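Local coordinates for acetamidase (Bacillus halodurans, PDB 2II1), which probably hydrolyses carbon-nitrogen bonds other than peptide bonds in linear amides, and binds calcium ions, at residues I42-E45 with E46-L49; V119-T122 with G123-L126. All blocks are in the same frame, centred on the assembly; numbering follows the deposited sequence.

Contact 1 of 2, residues I42-E45 with E46-L49; sequences ITNE and EQAL
The flat amide of Gln47 is fixed at both of its polar ends. OE1 takes two donors from Thr43: the backbone N at 2.9 Å, in a nearly straight bond (166° at the hydrogen) tilted clear of the carbonyl plane, and the hydroxyl OG1 at 3.2 Å, lying closer to that plane. With chi1 at 60°, OG1 of Thr43 is held between its own backbone N and carbonyl carbon, which brings both donors to bear on one oxygen. At the other end NE2 bonds to the carbonyl oxygen of Gln41, and three bonds thus set the amide's rotation. The Gln47 chain is extended beyond CG (chi2 -180°), carrying the amide back past Asn44 to Thr43; the type I beta turn from Asn44 to Gln47 closes through Gln47 N to Asn44 O at 3.2 Å. Nearer the backbone, Gln47 CB meets Ile42 CG2 at 4.1 Å, the two side chains running past each other in opposite directions, while Ile42 CD1 meets Leu49 CD1 at 4.3 Å. This turn belongs to the loop between strands 28-34 and 60-67. Ile42 is buried against Val89 and Thr91 of strand 87-92 and Thr108 of strand 107-114, and Glu45 OE2 bonds to Leu110 N on the latter.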
loop_
_atom_site.group_PDB
_atom_site.type_symbol
_atom_site.label_atom_id
_atom_site.label_comp_id
_atom_site.label_asym_id
_atom_site.label_seq_id
_atom_site.Cartn_x
_atom_site.Cartn_y
_atom_site.Cartn_z
ATOM N N ILE A 42 16.161 24.887 -8.286
ATOM C CA ILE A 42 15.399 24.848 -9.519
ATOM C C ILE A 42 14.251 25.861 -9.447
ATOM O O ILE A 42 13.316 25.703 -8.664
ATOM C CB ILE A 42 14.871 23.425 -9.807
ATOM C CG1 ILE A 42 15.997 22.396 -9.586
ATOM C CG2 ILE A 42 14.324 23.339 -11.230
ATOM C CD1 ILE A 42 15.742 21.019 -10.151
ATOM N N THR A 43 14.349 26.908 -10.266
ATOM C CA THR A 43 13.341 27.976 -10.337
ATOM C C THR A 43 12.704 28.140 -11.731
ATOM O O THR A 43 11.823 28.982 -11.923
ATOM C CB THR A 43 14.017 29.305 -10.017
ATOM O OG1 THR A 43 15.050 29.518 -10.981
ATOM C CG2 THR A 43 14.634 29.287 -8.605
ATOM N N ASN A 44 13.148 27.330 -12.685
ATOM C CA ASN A 44 12.824 27.488 -14.101
ATOM C C ASN A 44 12.767 26.117 -14.800
ATOM O O ASN A 44 13.571 25.243 -14.499
ATOM C CB ASN A 44 13.848 28.444 -14.738
ATOM C CG ASN A 44 14.337 27.992 -16.099
ATOM O OD1 ASN A 44 15.419 27.419 -16.211
ATOM N ND2 ASN A 44 13.555 28.270 -17.148
ATOM N N GLU A 45 11.827 25.939 -15.735
ATOM C CA GLU A 45 11.532 24.612 -16.325
ATOM C C GLU A 45 12.557 24.107 -17.380
ATOM O O GLU A 45 12.512 22.945 -17.799
ATOM C CB GLU A 45 10.116 24.608 -16.917
ATOM C CG GLU A 45 8.973 24.685 -15.881
ATOM C CD GLU A 45 7.595 24.391 -16.488
ATOM O OE1 GLU A 45 7.445 24.576 -17.717
ATOM O OE2 GLU A 45 6.654 23.986 -15.759
ATOM N N GLU A 46 13.473 24.972 -17.808
ATOM C CA GLU A 46 14.587 24.552 -18.677
ATOM C C GLU A 46 15.870 24.210 -17.883
ATOM O O GLU A 46 16.914 23.910 -18.478
ATOM C CB GLU A 46 14.856 25.607 -19.765
ATOM C CG GLU A 46 13.975 25.434 -21.010
ATOM C CD GLU A 46 14.358 24.213 -21.852
ATOM O OE1 GLU A 46 15.539 24.131 -22.247
ATOM O OE2 GLU A 46 13.497 23.340 -22.122
ATOM N N GLN A 47 15.782 24.236 -16.548
ATOM C CA GLN A 47 16.901 23.804 -15.703
ATOM C C GLN A 47 16.869 22.305 -15.609
ATOM O O GLN A 47 15.836 21.734 -15.305
ATOM C CB GLN A 47 16.820 24.372 -14.283
ATOM C CG GLN A 47 17.429 25.726 -14.117
ATOM C CD GLN A 47 17.307 26.204 -12.698
ATOM O OE1 GLN A 47 16.393 26.962 -12.369
ATOM N NE2 GLN A 47 18.209 25.738 -11.828
ATOM N N ALA A 48 18.002 21.669 -15.880
ATOM C CA ALA A 48 18.117 20.230 -15.702
ATOM C C ALA A 48 18.486 19.907 -14.251
ATOM O O ALA A 48 19.314 20.606 -13.639
ATOM C CB ALA A 48 19.152 19.656 -16.665
ATOM N N LEU A 49 17.864 18.848 -13.721
ATOM C CA LEU A 49 18.243 18.226 -12.439
ATOM C C LEU A 49 19.752 18.028 -12.325
ATOM O O LEU A 49 20.351 18.270 -11.274
ATOM C CB LEU A 49 17.538 16.866 -12.272
ATOM C CG LEU A 49 17.712 16.145 -10.930
ATOM C CD1 LEU A 49 17.343 17.054 -9.774
ATOM C CD2 LEU A 49 16.887 14.863 -10.863
#

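Contact 2 of 2, residues V119-T122 with G123-L126; sequences VYST and GLRL
A classic beta bulge, with Tyr120 and Ser121 together opposite Leu124, sits at the end of the antiparallel hairpin of strands 117-119 and 125-127. The backbone bonds come first: Leu124 O takes both N-H groups, from Ser121 N at 3.2 Å, nearly straight (170°), and from Tyr120 N at 3.2 Å. In return Leu124 N is held by the side chain of Ser121, whose OG lies at 3.2 Å, and only weakly by Ser121 O. Chi1 of 62° tucks OG back between the serine's own N and carbonyl carbon, where it also bonds a water. Swapping this serine for an alanine would take away OG, and Leu124 N would probably be left with the weak bond to Ser121 O, the water losing its hydroxyl partner. Among apolar contacts, Leu124 CD1 comes up to the Tyr120 ring obliquely, 3.8 Å from Tyr120 CD1, the two side chains running side by side. The Tyr120 ring also makes a cation-pi contact with Lys109, and its OH bonds to Glu260 O of the second subunit. The charge contact is a salt bridge from Arg125 NH2 to Asp117. In plain packing, Val119 CG2 lies over one guanidinium face, 3.5 Å from Arg125 NH1.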
loop_
_atom_site.group_PDB
_atom_site.type_symbol
_atom_site.label_atom_id
_atom_site.label_comp_id
_atom_site.label_asym_id
_atom_site.label_seq_id
_atom_site.Cartn_x
_atom_site.Cartn_y
_atom_site.Cartn_z
ATOM N N VAL A 119 -1.745 23.171 -9.276
ATOM C CA VAL A 119 -2.079 23.318 -10.683
ATOM C C VAL A 119 -1.102 22.511 -11.567
ATOM O O VAL A 119 0.077 22.876 -11.681
ATOM C CB VAL A 119 -2.134 24.815 -11.108
ATOM C CG1 VAL A 119 -2.492 24.928 -12.612
ATOM C CG2 VAL A 119 -3.177 25.568 -10.283
ATOM N N TYR A 120 -1.600 21.419 -12.163
ATOM C CA TYR A 120 -0.807 20.545 -13.049
ATOM C C TYR A 120 -0.834 21.059 -14.496
ATOM O O TYR A 120 0.193 21.151 -15.160
ATOM C CB TYR A 120 -1.338 19.096 -12.962
ATOM C CG TYR A 120 -0.639 18.049 -13.828
ATOM C CD1 TYR A 120 -0.907 17.939 -15.206
ATOM C CD2 TYR A 120 0.246 17.128 -13.264
ATOM C CE1 TYR A 120 -0.266 16.949 -16.003
ATOM C CE2 TYR A 120 0.886 16.159 -14.039
ATOM C CZ TYR A 120 0.634 16.078 -15.410
ATOM O OH TYR A 120 1.252 15.097 -16.154
ATOM N N SER A 121 -2.027 21.383 -14.966
ATOM C CA SER A 121 -2.245 21.940 -16.289
ATOM C C SER A 121 -3.599 22.660 -16.290
ATOM O O SER A 121 -4.314 22.681 -15.264
ATOM C CB SER A 121 -2.241 20.848 -17.353
ATOM O OG SER A 121 -3.290 19.929 -17.109
ATOM N N THR A 122 -3.925 23.268 -17.431
ATOM C CA THR A 122 -5.206 23.944 -17.594
ATOM C C THR A 122 -6.354 23.028 -17.175
ATOM O O THR A 122 -7.255 23.457 -16.454
ATOM C CB THR A 122 -5.429 24.428 -19.051
ATOM O OG1 THR A 122 -6.714 25.057 -19.151
ATOM C CG2 THR A 122 -5.343 23.258 -20.045
ATOM N N GLY A 123 -6.307 21.765 -17.608
ATOM C CA GLY A 123 -7.370 20.799 -17.324
ATOM C C GLY A 123 -7.266 19.981 -16.047
ATOM O O GLY A 123 -8.280 19.485 -15.577
ATOM N N LEU A 124 -6.066 19.836 -15.483
ATOM C CA LEU A 124 -5.842 18.961 -14.310
ATOM C C LEU A 124 -5.377 19.737 -13.066
ATOM O O LEU A 124 -4.473 20.550 -13.129
ATOM C CB LEU A 124 -4.806 17.869 -14.616
ATOM C CG LEU A 124 -5.161 16.613 -15.424
ATOM C CD1 LEU A 124 -3.928 15.727 -15.650
ATOM C CD2 LEU A 124 -6.247 15.819 -14.736
ATOM N N ARG A 125 -5.998 19.453 -11.934
ATOM C CA ARG A 125 -5.625 20.068 -10.671
ATOM C C ARG A 125 -5.582 18.989 -9.607
ATOM O O ARG A 125 -6.420 18.074 -9.593
ATOM C CB ARG A 125 -6.622 21.162 -10.288
ATOM C CG ARG A 125 -6.602 22.346 -11.220
ATOM C CD ARG A 125 -7.817 23.260 -11.036
ATOM N NE ARG A 125 -7.711 24.181 -9.897
ATOM C CZ ARG A 125 -7.151 25.392 -9.929
ATOM N NH1 ARG A 125 -6.597 25.865 -11.038
ATOM N NH2 ARG A 125 -7.119 26.136 -8.830
ATOM N N LEU A 126 -4.585 19.079 -8.738
ATOM C CA LEU A 126 -4.479 18.140 -7.628
ATOM C C LEU A 126 -4.842 18.820 -6.323
ATOM O O LEU A 126 -4.656 20.011 -6.171
ATOM C CB LEU A 126 -3.078 17.539 -7.538
ATOM C CG LEU A 126 -2.384 17.083 -8.823
ATOM C CD1 LEU A 126 -1.154 16.273 -8.496
ATOM C CD2 LEU A 126 -3.316 16.287 -9.730
HETATM O O HOH W 1 -5.737 24.275 -13.900
HETATM O O HOH W 2 -5.175 19.541 -19.296
#

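How the contacts relate
Contact 1 comes first along the chain, in the loop between strands 28-34 and 60-67; contact 2 follows in the turn between strands 117-119 and 125-127. Their centres lie about 20 Å apart and their nearest atoms about 7 Å, without touching. What joins them is the antiparallel sheet of strands 87-92, 107-114, 117-119 and 125-127: residues 42-49 pack on its first two strands, and residues 119-126 make the turn of its last hairpin. Lys109 of strand 107-114 touches Glu45 and Tyr120, one from each contact. Their outlooks differ: the side chain of Leu49 is about 10 Å from a bound calcium ion, so the loop packed on this sheet lies near the metal site, while the hairpin at its other edge meets the second subunit.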